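Local structure of 6-phosphofructokinase isozyme 2 (Escherichia coli, 3UMO) at residues Val2-Leu7 with Ala261-Leu266; Thr56-Ala61 with Glu123-Ile128; Val144-Leu149 with Leu172-Ala177. The protein catalyses the ATP-dependent phosphorylation of fructose 6-phosphate to fructose 1,6-bisphosphate, the first committing step of glycolysis, and works as a homodimer. All coordinates share one frame; numbering follows the deposited sequence.

Interaction 1: Val2-Leu7 with Ala261-Leu266; sequences VRIYTL and AMTLKL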
loop_
_atom_site.group_PDB
_atom_site.type_symbol
_atom_site.label_atom_id
_atom_site.label_comp_id
_atom_site.label_asym_id
_atom_site.label_seq_id
_atom_site.Cartn_x
_atom_site.Cartn_y
_atom_site.Cartn_z
ATOM N N VAL A 2 17.653 10.226 43.543
ATOM C CA VAL A 2 18.962 9.771 43.090
ATOM C C VAL A 2 19.173 10.159 41.634
ATOM O O VAL A 2 18.229 10.531 40.945
ATOM C CB VAL A 2 19.118 8.247 43.238
ATOM C CG1 VAL A 2 19.129 7.856 44.712
ATOM C CG2 VAL A 2 18.009 7.523 42.494
ATOM N N ARG A 3 20.412 10.075 41.170
ATOM C CA ARG A 3 20.711 10.422 39.788
ATOM C C ARG A 3 20.271 9.326 38.821
ATOM O O ARG A 3 20.202 8.150 39.181
ATOM C CB ARG A 3 22.201 10.720 39.625
ATOM C CG ARG A 3 22.688 11.871 40.504
ATOM C CD ARG A 3 24.013 12.395 40.001
ATOM N NE ARG A 3 24.006 12.478 38.543
ATOM C CZ ARG A 3 25.033 12.885 37.805
ATOM N NH1 ARG A 3 26.169 13.250 38.384
ATOM N NH2 ARG A 3 24.924 12.919 36.484
ATOM N N ILE A 4 19.970 9.725 37.589
ATOM C CA ILE A 4 19.509 8.794 36.566
ATOM C C ILE A 4 20.417 8.818 35.342
ATOM O O ILE A 4 20.781 9.888 34.841
ATOM C CB ILE A 4 18.071 9.125 36.131
ATOM C CG1 ILE A 4 17.141 9.109 37.345
ATOM C CG2 ILE A 4 17.583 8.139 35.075
ATOM C CD1 ILE A 4 15.775 9.735 37.079
ATOM N N TYR A 5 20.781 7.631 34.867
ATOM C CA TYR A 5 21.579 7.483 33.663
ATOM C C TYR A 5 20.866 6.554 32.701
ATOM O O TYR A 5 20.091 5.689 33.122
ATOM C CB TYR A 5 22.953 6.898 34.004
ATOM C CG TYR A 5 23.792 7.777 34.904
ATOM C CD1 TYR A 5 23.628 7.749 36.282
ATOM C CD2 TYR A 5 24.753 8.629 34.373
ATOM C CE1 TYR A 5 24.392 8.557 37.109
ATOM C CE2 TYR A 5 25.524 9.436 35.192
ATOM C CZ TYR A 5 25.337 9.395 36.556
ATOM O OH TYR A 5 26.108 10.190 37.373
ATOM N N THR A 6 21.121 6.717 31.407
ATOM C CA THR A 6 20.621 5.744 30.440
ATOM C C THR A 6 21.755 5.216 29.576
ATOM O O THR A 6 22.797 5.871 29.418
ATOM C CB THR A 6 19.500 6.301 29.529
ATOM O OG1 THR A 6 20.065 7.177 28.548
ATOM C CG2 THR A 6 18.427 7.024 30.344
ATOM N N LEU A 7 21.552 4.025 29.031
ATOM C CA LEU A 7 22.560 3.396 28.192
ATOM C C LEU A 7 21.938 2.947 26.881
ATOM O O LEU A 7 20.960 2.189 26.878
ATOM C CB LEU A 7 23.193 2.201 28.912
ATOM C CG LEU A 7 24.214 1.431 28.077
ATOM C CD1 LEU A 7 25.394 2.326 27.731
ATOM C CD2 LEU A 7 24.679 0.179 28.815
ATOM N N ALA A 261 9.020 8.041 32.452
ATOM C CA ALA A 261 8.125 8.376 33.558
ATOM C C ALA A 261 8.254 7.405 34.721
ATOM O O ALA A 261 8.275 7.812 35.889
ATOM C CB ALA A 261 6.684 8.422 33.076
ATOM N N MET A 262 8.299 6.112 34.415
ATOM C CA MET A 262 8.398 5.128 35.484
ATOM C C MET A 262 9.744 5.209 36.192
ATOM O O MET A 262 9.829 4.996 37.400
ATOM C CB MET A 262 8.109 3.713 34.969
ATOM C CG MET A 262 6.655 3.568 34.513
ATOM S SD MET A 262 6.134 1.869 34.242
ATOM C CE MET A 262 7.334 1.299 33.031
ATOM N N THR A 263 10.787 5.549 35.441
ATOM C CA THR A 263 12.122 5.721 35.999
ATOM C C THR A 263 12.140 6.851 37.023
ATOM O O THR A 263 12.714 6.717 38.105
ATOM C CB THR A 263 13.146 6.027 34.890
ATOM O OG1 THR A 263 13.245 4.902 34.007
ATOM C CG2 THR A 263 14.514 6.318 35.483
ATOM N N LEU A 264 11.517 7.971 36.673
ATOM C CA LEU A 264 11.414 9.096 37.599
ATOM C C LEU A 264 10.661 8.712 38.865
ATOM O O LEU A 264 11.061 9.083 39.968
ATOM C CB LEU A 264 10.729 10.284 36.925
ATOM C CG LEU A 264 11.630 11.100 36.004
ATOM C CD1 LEU A 264 10.793 12.061 35.161
ATOM C CD2 LEU A 264 12.666 11.861 36.823
ATOM N N LYS A 265 9.572 7.966 38.706
ATOM C CA LYS A 265 8.814 7.497 39.867
ATOM C C LYS A 265 9.644 6.541 40.706
ATOM O O LYS A 265 9.569 6.555 41.940
ATOM C CB LYS A 265 7.504 6.825 39.444
ATOM C CG LYS A 265 6.397 7.800 39.052
ATOM C CD LYS A 265 6.140 8.819 40.160
ATOM C CE LYS A 265 4.933 9.695 39.853
ATOM N NZ LYS A 265 4.741 10.748 40.894
ATOM N N LEU A 266 10.436 5.708 40.038
ATOM C CA LEU A 266 11.284 4.747 40.740
ATOM C C LEU A 266 12.326 5.493 41.574
ATOM O O LEU A 266 12.618 5.116 42.715
ATOM C CB LEU A 266 11.950 3.800 39.739
ATOM C CG LEU A 266 12.330 2.392 40.212
ATOM C CD1 LEU A 266 13.759 2.350 40.710
ATOM C CD2 LEU A 266 11.380 1.901 41.296
#
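Ile4 reaches from strand 4-7 onto helix 254-267 and meets Thr263 and Leu264, and the closest approaches between 2-7 and 261-266 are between methyl groups. Its CG2 methyl, the short arm at the CB branch, lies 3.6 Å from CG2 of Thr263. The longer branch ends in CD1, which sits 3.8 Å from CD2 of Leu264 and 4.0 Å from the same Thr263 methyl, so that methyl fits against both arms. The Ile4 and Leu264 side chains cross at nearly a right angle. Leu264 starts out pointing away from the strand, but the leucine is long enough for CD2 to reach Ile4.

The one polar group of these three side chains turns back to its own helix. With chi1 at -64°, the hydroxyl of Thr263 stands beside its own backbone N, where OG1 hydrogen-bonds to the carbonyl O of Val259, and the methyl is left to face Ile4. Threonine suits this place because one branch meets the sheet while the other is satisfied by its own helix.

Backbone bonds pair Ile4 with Thr56 of strand 55-61, and Tyr5 with Ile133 and Val135 of strand 133-137, placing Ile4 in the interior of the parallel sheet of this ribokinase-family fold. With all three touching residues buried, the chemistry implies a joint between helix and sheet that rests on hydrophobic burial and close fit rather than on directed polar bonds.

Interaction 2: Thr56-Ala61 with Glu123-Ile128; sequences TAIFPA and EQVLEI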
loop_
_atom_site.group_PDB
_atom_site.type_symbol
_atom_site.label_atom_id
_atom_site.label_comp_id
_atom_site.label_asym_id
_atom_site.label_seq_id
_atom_site.Cartn_x
_atom_site.Cartn_y
_atom_site.Cartn_z
ATOM N N THR A 56 21.412 11.408 32.328
ATOM C CA THR A 56 22.593 11.443 31.474
ATOM C C THR A 56 22.596 10.256 30.522
ATOM O O THR A 56 22.558 9.104 30.958
ATOM C CB THR A 56 23.886 11.442 32.300
ATOM O OG1 THR A 56 23.912 12.610 33.128
ATOM C CG2 THR A 56 25.102 11.459 31.388
ATOM N N ALA A 57 22.644 10.541 29.223
ATOM C CA ALA A 57 22.640 9.491 28.205
ATOM C C ALA A 57 24.053 9.016 27.880
ATOM O O ALA A 57 24.878 9.788 27.391
ATOM C CB ALA A 57 21.947 9.974 26.943
ATOM N N ILE A 58 24.319 7.735 28.130
ATOM C CA ILE A 58 25.606 7.135 27.790
ATOM C C ILE A 58 25.428 6.365 26.487
ATOM O O ILE A 58 24.489 5.578 26.363
ATOM C CB ILE A 58 26.079 6.156 28.889
ATOM C CG1 ILE A 58 26.104 6.847 30.255
ATOM C CG2 ILE A 58 27.450 5.576 28.547
ATOM C CD1 ILE A 58 26.338 5.894 31.422
ATOM N N PHE A 59 26.313 6.598 25.519
ATOM C CA PHE A 59 26.219 5.929 24.218
ATOM C C PHE A 59 27.490 6.090 23.386
ATOM O O PHE A 59 28.248 7.043 23.578
ATOM C CB PHE A 59 24.998 6.432 23.419
ATOM C CG PHE A 59 25.014 7.911 23.139
ATOM C CD1 PHE A 59 25.574 8.403 21.966
ATOM C CD2 PHE A 59 24.450 8.809 24.040
ATOM C CE1 PHE A 59 25.590 9.772 21.700
ATOM C CE2 PHE A 59 24.458 10.180 23.783
ATOM C CZ PHE A 59 25.031 10.661 22.610
ATOM N N PRO A 60 27.727 5.146 22.459
ATOM C CA PRO A 60 28.824 5.296 21.503
ATOM C C PRO A 60 28.411 6.240 20.382
ATOM O O PRO A 60 27.265 6.193 19.920
ATOM C CB PRO A 60 28.999 3.879 20.950
ATOM C CG PRO A 60 27.624 3.276 21.037
ATOM C CD PRO A 60 27.009 3.866 22.287
ATOM N N ALA A 61 29.337 7.086 19.954
ATOM C CA ALA A 61 29.087 7.983 18.838
ATOM C C ALA A 61 30.275 7.937 17.886
ATOM O O ALA A 61 31.429 7.916 18.319
ATOM C CB ALA A 61 28.862 9.395 19.338
ATOM N N GLU A 123 33.146 0.935 31.366
ATOM C CA GLU A 123 33.892 1.808 32.273
ATOM C C GLU A 123 33.060 3.025 32.680
ATOM O O GLU A 123 33.067 3.424 33.848
ATOM C CB GLU A 123 35.218 2.247 31.637
ATOM C CG GLU A 123 36.114 3.060 32.553
ATOM C CD GLU A 123 37.469 3.348 31.935
ATOM O OE1 GLU A 123 37.566 3.377 30.688
ATOM O OE2 GLU A 123 38.437 3.539 32.698
ATOM N N GLN A 124 32.339 3.599 31.719
ATOM C CA GLN A 124 31.463 4.737 31.995
ATOM C C GLN A 124 30.369 4.358 32.989
ATOM O O GLN A 124 30.090 5.094 33.935
ATOM C CB GLN A 124 30.827 5.270 30.705
ATOM C CG GLN A 124 31.765 6.110 29.842
ATOM C CD GLN A 124 32.370 7.283 30.598
ATOM O OE1 GLN A 124 33.590 7.455 30.624
ATOM N NE2 GLN A 124 31.520 8.097 31.215
ATOM N N VAL A 125 29.756 3.201 32.764
ATOM C CA VAL A 125 28.675 2.724 33.621
ATOM C C VAL A 125 29.137 2.511 35.059
ATOM O O VAL A 125 28.426 2.855 36.000
ATOM C CB VAL A 125 28.057 1.422 33.073
ATOM C CG1 VAL A 125 27.132 0.789 34.101
ATOM C CG2 VAL A 125 27.309 1.701 31.784
ATOM N N LEU A 126 30.335 1.965 35.231
ATOM C CA LEU A 126 30.835 1.674 36.569
ATOM C C LEU A 126 31.346 2.914 37.313
ATOM O O LEU A 126 31.779 2.824 38.466
ATOM C CB LEU A 126 31.882 0.556 36.526
ATOM C CG LEU A 126 31.303 -0.747 35.958
ATOM C CD1 LEU A 126 32.329 -1.873 35.974
ATOM C CD2 LEU A 126 30.036 -1.152 36.715
ATOM N N GLU A 127 31.283 4.070 36.658
ATOM C CA GLU A 127 31.564 5.336 37.327
ATOM C C GLU A 127 30.300 5.909 37.959
ATOM O O GLU A 127 30.356 6.883 38.710
ATOM C CB GLU A 127 32.179 6.345 36.356
ATOM C CG GLU A 127 33.588 5.986 35.920
ATOM C CD GLU A 127 34.142 6.944 34.886
ATOM O OE1 GLU A 127 33.466 7.950 34.582
ATOM O OE2 GLU A 127 35.254 6.687 34.374
ATOM N N ILE A 128 29.159 5.301 37.647
ATOM C CA ILE A 128 27.890 5.694 38.248
ATOM C C ILE A 128 27.931 5.353 39.736
ATOM O O ILE A 128 28.435 4.293 40.121
ATOM C CB ILE A 128 26.708 4.983 37.555
ATOM C CG1 ILE A 128 26.569 5.480 36.113
ATOM C CG2 ILE A 128 25.418 5.205 38.310
ATOM C CD1 ILE A 128 25.632 4.638 35.264
#
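Ile58 is the residue of strand 55-61 that meets 123-128, and it touches three side chains there. Its CG2 methyl lies 4.0 Å from CB of Gln124, so the glutamine takes part through the root of its chain. The other branch ends in CD1, which comes 4.1 Å from CD1 of Ile128 and 4.3 Å from CG2 of Val125. Isoleucine suits the place because its two arms of unequal length can serve different partners: with chi1 at -54°, CG2 lies anti to the backbone N while CG1 carries CD1 on to the aliphatic pair.

A type I turn from Val125 to Ile128 positions these partners: closed by the bond from Ile128 N to Val125 O (3.0 Å), it carries Ile128 back toward the strand beside Val125. The bond from Glu127 N to Gln124 O (3.1 Å) starts one residue earlier and overlaps that turn.

Further out, Ile128 also packs on Tyr5 and Ile58 on Leu7, both of strand 4-7, while Gln124 touches Ala81 of strand 80-84. Helix 115-125 and the turn after it together reach three adjacent strands, 80-84, 55-61 and 4-7, with Ile58 on the middle one, and the neighbouring Phe59 packs against helix 63-75.

Interaction 3: Val144-Leu149 with Leu172-Ala177; sequences VKLEKL and LSAALA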
loop_
_atom_site.group_PDB
_atom_site.type_symbol
_atom_site.label_atom_id
_atom_site.label_comp_id
_atom_site.label_asym_id
_atom_site.label_seq_id
_atom_site.Cartn_x
_atom_site.Cartn_y
_atom_site.Cartn_z
ATOM N N VAL A 144 28.552 -7.214 19.676
ATOM C CA VAL A 144 28.446 -7.421 21.116
ATOM C C VAL A 144 27.806 -8.766 21.450
ATOM O O VAL A 144 26.624 -8.981 21.187
ATOM C CB VAL A 144 27.626 -6.304 21.788
ATOM C CG1 VAL A 144 27.652 -6.470 23.305
ATOM C CG2 VAL A 144 28.164 -4.936 21.394
ATOM N N LYS A 145 28.593 -9.672 22.023
ATOM C CA LYS A 145 28.068 -10.965 22.447
ATOM C C LYS A 145 27.085 -10.785 23.596
ATOM O O LYS A 145 27.280 -9.930 24.460
ATOM C CB LYS A 145 29.207 -11.893 22.873
ATOM C CG LYS A 145 30.042 -12.413 21.721
ATOM C CD LYS A 145 31.163 -13.311 22.222
ATOM C CE LYS A 145 31.736 -14.136 21.088
ATOM N NZ LYS A 145 31.966 -13.291 19.886
ATOM N N LEU A 146 26.030 -11.596 23.601
ATOM C CA LEU A 146 24.998 -11.507 24.628
ATOM C C LEU A 146 25.589 -11.612 26.030
ATOM O O LEU A 146 25.133 -10.937 26.953
ATOM C CB LEU A 146 23.943 -12.593 24.422
ATOM C CG LEU A 146 23.111 -12.523 23.139
ATOM C CD1 LEU A 146 22.395 -13.845 22.913
ATOM C CD2 LEU A 146 22.114 -11.376 23.202
ATOM N N GLU A 147 26.615 -12.449 26.175
ATOM C CA GLU A 147 27.284 -12.631 27.460
ATOM C C GLU A 147 27.889 -11.334 27.998
ATOM O O GLU A 147 27.956 -11.139 29.212
ATOM C CB GLU A 147 28.352 -13.730 27.371
ATOM C CG GLU A 147 29.358 -13.550 26.243
ATOM C CD GLU A 147 30.485 -14.571 26.295
ATOM O OE1 GLU A 147 30.791 -15.070 27.399
ATOM O OE2 GLU A 147 31.066 -14.874 25.229
ATOM N N LYS A 148 28.319 -10.450 27.099
ATOM C CA LYS A 148 28.905 -9.170 27.501
ATOM C C LYS A 148 27.849 -8.223 28.074
ATOM O O LYS A 148 28.139 -7.407 28.954
ATOM C CB LYS A 148 29.632 -8.504 26.326
ATOM C CG LYS A 148 30.790 -9.307 25.760
ATOM C CD LYS A 148 31.892 -9.534 26.788
ATOM C CE LYS A 148 32.631 -8.250 27.142
ATOM N NZ LYS A 148 32.077 -7.558 28.341
ATOM N N LEU A 149 26.630 -8.324 27.562
ATOM C CA LEU A 149 25.527 -7.541 28.097
ATOM C C LEU A 149 25.183 -8.035 29.496
ATOM O O LEU A 149 24.926 -7.243 30.400
ATOM C CB LEU A 149 24.303 -7.637 27.188
ATOM C CG LEU A 149 23.060 -6.887 27.666
ATOM C CD1 LEU A 149 23.341 -5.393 27.783
ATOM C CD2 LEU A 149 21.894 -7.144 26.718
ATOM N N LEU A 172 17.039 -9.171 25.668
ATOM C CA LEU A 172 16.191 -9.045 26.854
ATOM C C LEU A 172 16.390 -10.239 27.791
ATOM O O LEU A 172 16.520 -10.080 29.007
ATOM C CB LEU A 172 14.716 -8.912 26.454
ATOM C CG LEU A 172 13.700 -8.779 27.596
ATOM C CD1 LEU A 172 13.978 -7.538 28.443
ATOM C CD2 LEU A 172 12.279 -8.736 27.044
ATOM N N SER A 173 16.415 -11.439 27.222
ATOM C CA SER A 173 16.656 -12.636 28.018
ATOM C C SER A 173 18.033 -12.579 28.680
ATOM O O SER A 173 18.194 -12.975 29.832
ATOM C CB SER A 173 16.541 -13.894 27.154
ATOM O OG SER A 173 15.259 -13.987 26.558
ATOM N N ALA A 174 19.018 -12.079 27.942
ATOM C CA ALA A 174 20.387 -12.010 28.445
ATOM C C ALA A 174 20.496 -10.977 29.559
ATOM O O ALA A 174 21.265 -11.141 30.502
ATOM C CB ALA A 174 21.353 -11.675 27.317
ATOM N N ALA A 175 19.712 -9.913 29.440
ATOM C CA ALA A 175 19.733 -8.831 30.416
ATOM C C ALA A 175 19.098 -9.271 31.728
ATOM O O ALA A 175 19.400 -8.726 32.787
ATOM C CB ALA A 175 19.017 -7.602 29.858
ATOM N N LEU A 176 18.211 -10.258 31.644
ATOM C CA LEU A 176 17.488 -10.764 32.808
ATOM C C LEU A 176 18.088 -12.063 33.334
ATOM O O LEU A 176 17.564 -12.661 34.278
ATOM C CB LEU A 176 16.020 -11.002 32.453
ATOM C CG LEU A 176 15.043 -9.831 32.544
ATOM C CD1 LEU A 176 14.001 -9.947 31.453
ATOM C CD2 LEU A 176 14.372 -9.812 33.911
ATOM N N ALA A 177 19.175 -12.508 32.715
ATOM C CA ALA A 177 19.790 -13.776 33.093
ATOM C C ALA A 177 20.369 -13.726 34.507
ATOM O O ALA A 177 20.388 -14.731 35.221
ATOM C CB ALA A 177 20.861 -14.171 32.085
#
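Leu146 packs against Ala174 where the N-terminal part of 146-158 comes up to helix 169-175. Followed outward, the leucine meets its neighbour first at CB, which lies 4.0 Å from CB of Ala174. CG comes next and, with chi1 at -64°, stands beside the backbone N, anti to the carbonyl carbon. From there the two methyls part: CD2 comes back to within 4.2 Å of CB of Ala174, whereas CD1 lies farther from that methyl. The side chain as a whole also touches Glu170, one turn earlier on the same helix as Ala174, and Leu140 of a loop. The backbone joins in too, for the carbonyl O of Leu146 is 3.9 Å from CB of Ala174.

Both helices belong to the alpha/beta fold of the PfkB carbohydrate kinases. Strand 133-137, helix 146-158 and strand 162-166 form a beta-alpha-beta crossover in the parallel sheet, and helix 169-175 follows it.

Small residues suit the second helix here, since an alanine lets the backbones come close: the CA atoms of Leu146 and Ala174 are 6.0 Å apart. One turn further along the first helix, Leu149 points toward the partner and brings CD2 to 4.3 Å from CB of Ala175, while also touching Ala171. Longer side chains on 172-177 are turned to other neighbours; Leu172 and Leu176 both pack on Leu194 of helix 188-195. The carbonyl O of Ala174 accepts a hydrogen bond from OG1 of Thr150, a polar link back to helix 146-158.

How the interactions relate
From the N terminus, the chain first lays down 2-7, which holds the first strand, 4-7, and whose partner 261-266 arrives only late in the sequence; interaction 1 therefore closes a loop that encloses the other two. Within it, 56-61 is matched by 123-128, completing interaction 2, and only afterwards does 144-149 find 172-177 in interaction 3, so these two follow in series without crossing. Interactions 1 and 2 are joined directly, because strands 4-7 and 55-61 are neighbours: Thr6 O lies 2.7 Å from Ile58 N, a probable hydrogen bond. Interaction 3 touches neither, and ties together two helices instead of joining a helix to the sheet.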